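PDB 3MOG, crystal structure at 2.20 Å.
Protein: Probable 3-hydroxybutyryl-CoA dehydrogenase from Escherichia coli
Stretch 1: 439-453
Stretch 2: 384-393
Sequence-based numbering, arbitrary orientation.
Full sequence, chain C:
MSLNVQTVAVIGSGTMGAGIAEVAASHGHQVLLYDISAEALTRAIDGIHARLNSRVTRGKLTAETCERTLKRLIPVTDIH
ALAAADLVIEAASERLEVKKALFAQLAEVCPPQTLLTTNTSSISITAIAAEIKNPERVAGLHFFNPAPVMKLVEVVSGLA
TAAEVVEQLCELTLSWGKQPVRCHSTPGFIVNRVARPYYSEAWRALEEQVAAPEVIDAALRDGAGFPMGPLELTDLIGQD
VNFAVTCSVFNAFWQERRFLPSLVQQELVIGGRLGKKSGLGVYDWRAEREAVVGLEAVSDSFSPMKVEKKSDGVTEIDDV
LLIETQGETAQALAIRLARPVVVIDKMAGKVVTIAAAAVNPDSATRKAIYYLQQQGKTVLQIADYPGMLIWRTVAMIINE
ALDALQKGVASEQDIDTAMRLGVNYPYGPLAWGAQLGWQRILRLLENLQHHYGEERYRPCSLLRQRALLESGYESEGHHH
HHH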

# COMPACT_ATOMS: atom_id res chain seq x y z
N GLN C 439 -19.84 -18.92 -9.93
CA GLN C 439 -20.11 -17.84 -10.87
C GLN C 439 -20.86 -16.72 -10.19
O GLN C 439 -20.66 -15.55 -10.51
CB GLN C 439 -20.90 -18.34 -12.07
CG GLN C 439 -20.11 -19.20 -13.01
CD GLN C 439 -21.01 -19.93 -13.97
OE1 GLN C 439 -21.18 -19.50 -15.11
NE2 GLN C 439 -21.63 -21.01 -13.51
N ARG C 440 -21.72 -17.10 -9.25
CA ARG C 440 -22.49 -16.15 -8.47
C ARG C 440 -21.61 -15.30 -7.54
O ARG C 440 -21.80 -14.09 -7.44
CB ARG C 440 -23.55 -16.89 -7.65
CG ARG C 440 -24.52 -15.96 -6.94
CD ARG C 440 -25.67 -16.71 -6.32
NE ARG C 440 -26.54 -15.76 -5.65
CZ ARG C 440 -27.70 -16.07 -5.08
NH1 ARG C 440 -28.40 -15.12 -4.48
NH2 ARG C 440 -28.15 -17.34 -5.09
N ILE C 441 -20.66 -15.95 -6.87
CA ILE C 441 -19.71 -15.25 -6.01
C ILE C 441 -18.81 -14.35 -6.86
O ILE C 441 -18.59 -13.19 -6.51
CB ILE C 441 -18.84 -16.22 -5.16
CG1 ILE C 441 -19.73 -17.05 -4.22
CG2 ILE C 441 -17.75 -15.47 -4.37
CD1 ILE C 441 -20.66 -16.23 -3.35
N LEU C 442 -18.35 -14.89 -7.98
CA LEU C 442 -17.53 -14.13 -8.93
C LEU C 442 -18.21 -12.86 -9.42
O LEU C 442 -17.61 -11.79 -9.38
CB LEU C 442 -17.12 -15.00 -10.13
CG LEU C 442 -16.38 -14.29 -11.25
CD1 LEU C 442 -14.94 -13.97 -10.82
CD2 LEU C 442 -16.43 -15.09 -12.53
N ARG C 443 -19.46 -12.97 -9.88
CA ARG C 443 -20.19 -11.82 -10.43
C ARG C 443 -20.35 -10.67 -9.40
O ARG C 443 -20.14 -9.50 -9.73
CB ARG C 443 -21.56 -12.26 -10.95
CG ARG C 443 -22.43 -11.11 -11.49
CD ARG C 443 -23.73 -11.62 -12.10
NE ARG C 443 -24.45 -12.50 -11.18
CZ ARG C 443 -25.51 -13.24 -11.52
NH1 ARG C 443 -25.98 -13.20 -12.76
NH2 ARG C 443 -26.09 -14.01 -10.61
N LEU C 444 -20.71 -11.04 -8.18
CA LEU C 444 -20.84 -10.13 -7.06
C LEU C 444 -19.54 -9.36 -6.79
O LEU C 444 -19.53 -8.12 -6.79
CB LEU C 444 -21.27 -10.92 -5.84
CG LEU C 444 -21.30 -10.30 -4.44
CD1 LEU C 444 -22.15 -9.07 -4.39
CD2 LEU C 444 -21.89 -11.35 -3.52
N LEU C 445 -18.44 -10.09 -6.60
CA LEU C 445 -17.16 -9.45 -6.32
C LEU C 445 -16.70 -8.54 -7.46
O LEU C 445 -16.19 -7.45 -7.19
CB LEU C 445 -16.08 -10.49 -5.93
CG LEU C 445 -16.30 -11.19 -4.57
CD1 LEU C 445 -15.32 -12.30 -4.36
CD2 LEU C 445 -16.19 -10.23 -3.39
N GLU C 446 -16.92 -8.96 -8.72
CA GLU C 446 -16.62 -8.11 -9.89
C GLU C 446 -17.41 -6.81 -9.86
O GLU C 446 -16.85 -5.75 -10.16
CB GLU C 446 -16.89 -8.83 -11.22
CG GLU C 446 -15.84 -9.87 -11.60
CD GLU C 446 -16.13 -10.57 -12.93
OE1 GLU C 446 -17.30 -10.89 -13.19
OE2 GLU C 446 -15.18 -10.81 -13.70
N ASN C 447 -18.68 -6.90 -9.48
CA ASN C 447 -19.52 -5.69 -9.33
C ASN C 447 -19.03 -4.79 -8.21
O ASN C 447 -18.92 -3.58 -8.39
CB ASN C 447 -20.99 -6.05 -9.13
CG ASN C 447 -21.70 -6.33 -10.44
OD1 ASN C 447 -21.39 -5.75 -11.48
ND2 ASN C 447 -22.67 -7.22 -10.39
N LEU C 448 -18.72 -5.39 -7.06
CA LEU C 448 -18.13 -4.62 -5.95
C LEU C 448 -16.82 -3.94 -6.35
O LEU C 448 -16.62 -2.77 -6.05
CB LEU C 448 -17.94 -5.50 -4.72
CG LEU C 448 -19.24 -6.04 -4.10
CD1 LEU C 448 -18.91 -6.91 -2.95
CD2 LEU C 448 -20.15 -4.89 -3.65
N GLN C 449 -15.96 -4.68 -7.06
CA GLN C 449 -14.66 -4.20 -7.55
C GLN C 449 -14.84 -3.05 -8.51
O GLN C 449 -14.13 -2.05 -8.43
CB GLN C 449 -13.88 -5.35 -8.23
CG GLN C 449 -12.52 -4.95 -8.83
CD GLN C 449 -11.97 -5.99 -9.79
OE1 GLN C 449 -10.75 -6.15 -9.92
NE2 GLN C 449 -12.87 -6.72 -10.47
N HIS C 450 -15.79 -3.18 -9.44
CA HIS C 450 -16.13 -2.08 -10.33
C HIS C 450 -16.69 -0.86 -9.57
O HIS C 450 -16.21 0.25 -9.77
CB HIS C 450 -17.10 -2.52 -11.42
CG HIS C 450 -17.51 -1.40 -12.33
ND1 HIS C 450 -16.68 -0.92 -13.32
CD2 HIS C 450 -18.62 -0.63 -12.35
CE1 HIS C 450 -17.28 0.09 -13.94
NE2 HIS C 450 -18.46 0.28 -13.37
N HIS C 451 -17.66 -1.07 -8.68
CA HIS C 451 -18.27 0.04 -7.96
C HIS C 451 -17.25 0.85 -7.15
O HIS C 451 -17.22 2.08 -7.24
CB HIS C 451 -19.38 -0.43 -7.03
CG HIS C 451 -20.12 0.69 -6.39
ND1 HIS C 451 -21.25 1.25 -6.96
CD2 HIS C 451 -19.88 1.40 -5.26
CE1 HIS C 451 -21.68 2.24 -6.20
NE2 HIS C 451 -20.87 2.35 -5.16
N TYR C 452 -16.44 0.15 -6.36
CA TYR C 452 -15.47 0.79 -5.48
C TYR C 452 -14.11 1.08 -6.12
O TYR C 452 -13.39 1.94 -5.62
CB TYR C 452 -15.28 -0.04 -4.22
CG TYR C 452 -16.51 -0.06 -3.37
CD1 TYR C 452 -16.87 1.07 -2.64
CD2 TYR C 452 -17.32 -1.19 -3.31
CE1 TYR C 452 -18.02 1.08 -1.88
CE2 TYR C 452 -18.47 -1.20 -2.55
CZ TYR C 452 -18.81 -0.06 -1.84
OH TYR C 452 -19.94 -0.08 -1.06
N GLY C 453 -13.77 0.38 -7.20
CA GLY C 453 -12.46 0.53 -7.87
C GLY C 453 -11.31 0.17 -6.95
O GLY C 453 -10.22 0.73 -7.04
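Stretch 2 (384-393) DYPGMLIWRT

The most unusual feature of this contact is a flat cation-aromatic stack at one end: the guanidinium of Arg 440 lies on the indole of Trp 391, centres 3.9 Å apart and planes only 13° from parallel, with Arg 440 NE 3.3 Å from Trp 391 CH2. Arg 440 reaches it with an extended chain, t at chi1, chi2 and chi3, while Trp 391 takes chi1 m. The indole is used on more than one side. Ile 441 CD1 approaches Trp 391 CZ3 at 3.8 Å, and Leu 444 CD2 lies near the plane of the ring at its edge, 3.9 Å from Trp 391 CB. Trp 391 accordingly gives up more surface to this contact than any other residue.

Stretch 1 is helical from Gln 439 to Tyr 452. Stretch 2 comes to it as a loop, makes a type II turn from Tyr 385 to Met 388, closed by Met 388 N to Tyr 385 O at 2.8 Å, and enters a helix at Ile 390, with Leu 389 as N-cap. From Pro 386 through Trp 391 the order of contacts is reversed, the partners moving back along the helix from Tyr 452 and His 451 to Arg 440; Arg 392 then turns back to Leu 448 and Tyr 452. The CA atoms of Leu 448 and Pro 386 are 6.6 Å apart, and those of Leu 444 and Gly 387 6.8 Å.

That closeness is met by a glycine in the turn. Gly 387 has phi 75°, a value that favours glycine, and an ideal CB there would lie 3.0 Å from Leu 448 CD2, which is tight. Without one, Leu 444 CD1 packs 3.9 Å from Gly 387 CA, and Leu 448 CD2 sits 3.8 Å from Gly 387 N and 3.7 Å from Pro 386 CB.

Pro 386 fits among Leu 448, His 451 and Tyr 452. Its CG stands over the His 451 ring, 3.7 Å from the centroid and 10° off the normal, a CH-pi contact, while its CB is 4.1 Å from Tyr 452 CE2.

The one hydrogen bond between the stretches runs from Arg 392 NH1 to Tyr 452 OH, at 2.8 Å and 171°. Arg 392 NH1 also donates to Pro 386 O at 3.0 Å. The same nitrogen thus ties the new helix both to its own turn and to the opposing helix. Leu 448 CD1 packs 4.0 Å from Arg 392 CG, along the aliphatic part of that arginine. The rule to read here is apolar packing around a glycine turn, with an arginine contact towards each end of the stretch 1 helix.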

# COMPACT_ATOMS: atom_id res chain seq x y z
N ASP C 384 -29.00 1.57 0.61
CA ASP C 384 -28.81 0.96 -0.69
C ASP C 384 -27.30 0.77 -0.95
O ASP C 384 -26.67 1.52 -1.70
CB ASP C 384 -29.49 1.81 -1.77
CG ASP C 384 -29.68 1.08 -3.09
OD1 ASP C 384 -29.45 -0.15 -3.17
OD2 ASP C 384 -30.06 1.74 -4.07
N TYR C 385 -26.76 -0.26 -0.31
CA TYR C 385 -25.34 -0.52 -0.20
C TYR C 385 -24.98 -1.73 -1.08
O TYR C 385 -25.55 -2.80 -0.90
CB TYR C 385 -25.06 -0.82 1.26
CG TYR C 385 -23.63 -0.97 1.69
CD1 TYR C 385 -22.70 0.08 1.54
CD2 TYR C 385 -23.20 -2.14 2.33
CE1 TYR C 385 -21.40 -0.05 1.99
CE2 TYR C 385 -21.89 -2.28 2.78
CZ TYR C 385 -21.00 -1.23 2.61
OH TYR C 385 -19.70 -1.36 3.05
N PRO C 386 -24.05 -1.54 -2.03
CA PRO C 386 -23.60 -2.58 -2.95
C PRO C 386 -23.26 -3.89 -2.25
O PRO C 386 -22.50 -3.89 -1.28
CB PRO C 386 -22.34 -1.96 -3.58
CG PRO C 386 -22.61 -0.52 -3.60
CD PRO C 386 -23.38 -0.25 -2.31
N GLY C 387 -23.87 -4.98 -2.69
CA GLY C 387 -23.59 -6.29 -2.10
C GLY C 387 -24.22 -6.50 -0.73
O GLY C 387 -24.18 -7.60 -0.19
N MET C 388 -24.79 -5.42 -0.18
CA MET C 388 -25.44 -5.41 1.13
C MET C 388 -24.54 -5.95 2.24
O MET C 388 -23.42 -5.45 2.40
CB MET C 388 -26.83 -6.09 1.07
CG MET C 388 -27.77 -5.48 0.01
SD MET C 388 -28.44 -3.88 0.49
CE MET C 388 -29.93 -4.50 1.23
N LEU C 389 -24.98 -6.97 2.98
CA LEU C 389 -24.27 -7.36 4.20
C LEU C 389 -23.82 -8.81 4.21
O LEU C 389 -22.62 -9.09 4.29
CB LEU C 389 -25.14 -7.08 5.45
CG LEU C 389 -25.49 -5.62 5.75
CD1 LEU C 389 -26.33 -5.53 7.02
CD2 LEU C 389 -24.22 -4.73 5.87
N ILE C 390 -24.79 -9.70 4.15
CA ILE C 390 -24.57 -11.12 4.24
C ILE C 390 -23.76 -11.57 3.04
O ILE C 390 -22.69 -12.14 3.22
CB ILE C 390 -25.93 -11.87 4.29
CG1 ILE C 390 -26.63 -11.62 5.64
CG2 ILE C 390 -25.76 -13.35 4.01
CD1 ILE C 390 -28.14 -11.99 5.63
N TRP C 391 -24.25 -11.27 1.84
CA TRP C 391 -23.61 -11.74 0.61
C TRP C 391 -22.25 -11.12 0.42
O TRP C 391 -21.32 -11.81 0.01
CB TRP C 391 -24.52 -11.58 -0.63
CG TRP C 391 -25.48 -12.73 -0.72
CD1 TRP C 391 -26.69 -12.85 -0.08
CD2 TRP C 391 -25.28 -13.96 -1.43
NE1 TRP C 391 -27.26 -14.07 -0.37
CE2 TRP C 391 -26.42 -14.77 -1.19
CE3 TRP C 391 -24.25 -14.46 -2.25
CZ2 TRP C 391 -26.56 -16.05 -1.74
CZ3 TRP C 391 -24.39 -15.73 -2.80
CH2 TRP C 391 -25.54 -16.51 -2.55
N ARG C 392 -22.12 -9.84 0.76
CA ARG C 392 -20.86 -9.11 0.65
C ARG C 392 -19.78 -9.71 1.56
O ARG C 392 -18.63 -9.90 1.13
CB ARG C 392 -21.08 -7.62 0.96
CG ARG C 392 -19.83 -6.77 0.93
CD ARG C 392 -20.17 -5.36 0.63
NE ARG C 392 -19.00 -4.49 0.76
CZ ARG C 392 -18.98 -3.21 0.42
NH1 ARG C 392 -20.07 -2.67 -0.10
NH2 ARG C 392 -17.86 -2.47 0.59
N THR C 393 -20.18 -10.06 2.79
CA THR C 393 -19.28 -10.61 3.81
C THR C 393 -18.88 -12.05 3.50
O THR C 393 -17.70 -12.43 3.66
CB THR C 393 -19.91 -10.55 5.23
OG1 THR C 393 -20.21 -9.18 5.57
CG2 THR C 393 -18.98 -11.13 6.28